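Long-range contact in cellulosomal scaffoldin (Acetivibrio cellulolyticus, PDB 4WI0), which probably cleaves internal beta-1,4-glucosidic bonds of cellulose as a full-length protein, while this C-terminal X-module and calcium-binding dockerin bind a type II cohesin: residues S5-P10 with N42-I47. The protein carries 1 engineered substitution. Residues are numbered along the deposited sequence; the frame is centred on the assembly and turned at random.
Sequences SGYINP and NGYFEI
Over one face of the Tyr7 ring lies Tyr44 CD1, toward the rim and 3.5 Å from Tyr7 CZ, while Asn42 O sits at the ring's edge. The two tyrosine planes are inclined at 51°, and the phenol end of Tyr44 suits a partly exposed face of the sheet: Tyr44 OH, with Glu46 OE1 at its ring edge, donates to that oxygen's anti lone pair. On the other side of the sheet the Phe45 ring lies against the backbone of Gly6, with Gly6 N over one face near the rim. Phe45 chi1 of 67° sets CG between its own N and carbonyl carbon; a beta carbon on Gly6 would collide with Phe45 CZ. This buried face suits apolar groups: Ile8 CD1 meets Phe45 CE1 at 4.0 Å, and Val28 touches both side chains. Gly6 and Phe45 form a hydrogen-bonded antiparallel pair, with Phe45 N to Gly6 O at 3.0 Å; Ile8 N adds a nearly straight bond to Gly43 O. Glycine suits position 43 because phi is positive and a beta carbon would strike Ile8 O. Strand 2-10 also pairs with strand 78-89, making it the central strand of a mixed sheet in the transthyretin-like beta-sandwich of the X-module.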
loop_
_atom_site.group_PDB
_atom_site.type_symbol
_atom_site.label_atom_id
_atom_site.label_comp_id
_atom_site.label_asym_id
_atom_site.label_seq_id
_atom_site.Cartn_x
_atom_site.Cartn_y
_atom_site.Cartn_z
ATOM N N SER B 5 14.134 -23.259 18.355
ATOM C CA SER B 5 12.771 -22.848 17.998
ATOM C C SER B 5 12.579 -21.319 18.000
ATOM O O SER B 5 13.453 -20.564 18.427
ATOM C CB SER B 5 11.775 -23.498 18.967
ATOM O OG SER B 5 12.033 -23.087 20.299
ATOM N N GLY B 6 11.424 -20.866 17.527
ATOM C CA GLY B 6 11.089 -19.444 17.555
ATOM C C GLY B 6 9.903 -19.056 16.693
ATOM O O GLY B 6 9.190 -19.918 16.172
ATOM N N TYR B 7 9.707 -17.749 16.550
ATOM C CA TYR B 7 8.588 -17.186 15.798
ATOM C C TYR B 7 9.057 -16.174 14.753
ATOM O O TYR B 7 9.879 -15.316 15.049
ATOM C CB TYR B 7 7.612 -16.505 16.761
ATOM C CG TYR B 7 6.835 -17.485 17.589
ATOM C CD1 TYR B 7 7.360 -17.998 18.773
ATOM C CD2 TYR B 7 5.579 -17.928 17.182
ATOM C CE1 TYR B 7 6.645 -18.911 19.536
ATOM C CE2 TYR B 7 4.862 -18.841 17.938
ATOM C CZ TYR B 7 5.401 -19.326 19.112
ATOM O OH TYR B 7 4.689 -20.239 19.865
ATOM N N ILE B 8 8.538 -16.309 13.534
ATOM C CA ILE B 8 8.756 -15.351 12.450
ATOM C C ILE B 8 7.402 -14.688 12.150
ATOM O O ILE B 8 6.390 -15.382 12.073
ATOM C CB ILE B 8 9.253 -16.045 11.147
ATOM C CG1 ILE B 8 10.415 -17.027 11.398
ATOM C CG2 ILE B 8 9.619 -15.012 10.090
ATOM C CD1 ILE B 8 11.732 -16.405 11.803
ATOM N N ASN B 9 7.392 -13.361 11.995
ATOM C CA ASN B 9 6.213 -12.598 11.567
ATOM C C ASN B 9 6.604 -11.660 10.415
ATOM O O ASN B 9 7.699 -11.110 10.421
ATOM C CB ASN B 9 5.713 -11.693 12.704
ATOM C CG ASN B 9 4.761 -12.371 13.685
ATOM O OD1 ASN B 9 4.184 -11.675 14.517
ATOM N ND2 ASN B 9 4.608 -13.693 13.633
ATOM N N PRO B 10 5.699 -11.440 9.445
ATOM C CA PRO B 10 5.994 -10.397 8.446
ATOM C C PRO B 10 5.858 -9.012 9.072
ATOM O O PRO B 10 5.055 -8.846 10.004
ATOM C CB PRO B 10 4.917 -10.621 7.383
ATOM C CG PRO B 10 3.785 -11.235 8.127
ATOM C CD PRO B 10 4.390 -12.075 9.212
ATOM N N ASN B 42 1.030 -20.070 12.866
ATOM C CA ASN B 42 1.321 -19.182 13.985
ATOM C C ASN B 42 2.706 -18.542 13.860
ATOM O O ASN B 42 3.125 -17.827 14.761
ATOM C CB ASN B 42 1.244 -19.938 15.321
ATOM C CG ASN B 42 -0.078 -20.657 15.527
ATOM O OD1 ASN B 42 -0.128 -21.730 16.142
ATOM N ND2 ASN B 42 -1.158 -20.072 15.033
ATOM N N GLY B 43 3.410 -18.809 12.760
ATOM C CA GLY B 43 4.772 -18.317 12.559
ATOM C C GLY B 43 5.828 -19.100 13.314
ATOM O O GLY B 43 6.983 -18.678 13.384
ATOM N N TYR B 44 5.444 -20.248 13.868
ATOM C CA TYR B 44 6.334 -21.028 14.725
ATOM C C TYR B 44 7.167 -22.044 13.944
ATOM O O TYR B 44 6.647 -22.749 13.091
ATOM C CB TYR B 44 5.511 -21.757 15.788
ATOM C CG TYR B 44 6.340 -22.605 16.711
ATOM C CD1 TYR B 44 7.156 -22.020 17.677
ATOM C CD2 TYR B 44 6.309 -23.988 16.623
ATOM C CE1 TYR B 44 7.926 -22.796 18.526
ATOM C CE2 TYR B 44 7.071 -24.774 17.472
ATOM C CZ TYR B 44 7.876 -24.174 18.420
ATOM O OH TYR B 44 8.631 -24.960 19.249
ATOM N N PHE B 45 8.459 -22.131 14.259
ATOM C CA PHE B 45 9.330 -23.158 13.680
ATOM C C PHE B 45 10.070 -23.933 14.765
ATOM O O PHE B 45 10.316 -23.409 15.861
ATOM C CB PHE B 45 10.363 -22.544 12.733
ATOM C CG PHE B 45 11.374 -21.671 13.419
ATOM C CD1 PHE B 45 11.107 -20.329 13.646
ATOM C CD2 PHE B 45 12.595 -22.188 13.828
ATOM C CE1 PHE B 45 12.034 -19.520 14.281
ATOM C CE2 PHE B 45 13.530 -21.381 14.458
ATOM C CZ PHE B 45 13.246 -20.048 14.689
ATOM N N GLU B 46 10.465 -25.158 14.422
ATOM C CA GLU B 46 11.180 -26.034 15.338
ATOM C C GLU B 46 12.180 -26.896 14.571
ATOM O O GLU B 46 11.799 -27.626 13.669
ATOM C CB GLU B 46 10.177 -26.929 16.057
ATOM C CG GLU B 46 10.594 -27.367 17.436
ATOM C CD GLU B 46 9.522 -28.211 18.076
ATOM O OE1 GLU B 46 8.694 -27.649 18.813
ATOM O OE2 GLU B 46 9.493 -29.423 17.799
ATOM N N ILE B 47 13.455 -26.802 14.927
ATOM C CA ILE B 47 14.488 -27.633 14.314
ATOM C C ILE B 47 15.143 -28.499 15.391
ATOM O O ILE B 47 15.730 -27.979 16.341
ATOM C CB ILE B 47 15.562 -26.785 13.604
ATOM C CG1 ILE B 47 14.914 -25.799 12.626
ATOM C CG2 ILE B 47 16.543 -27.698 12.873
ATOM C CD1 ILE B 47 15.813 -24.658 12.186
HETATM O O HOH W 1 9.933 -22.749 21.554
#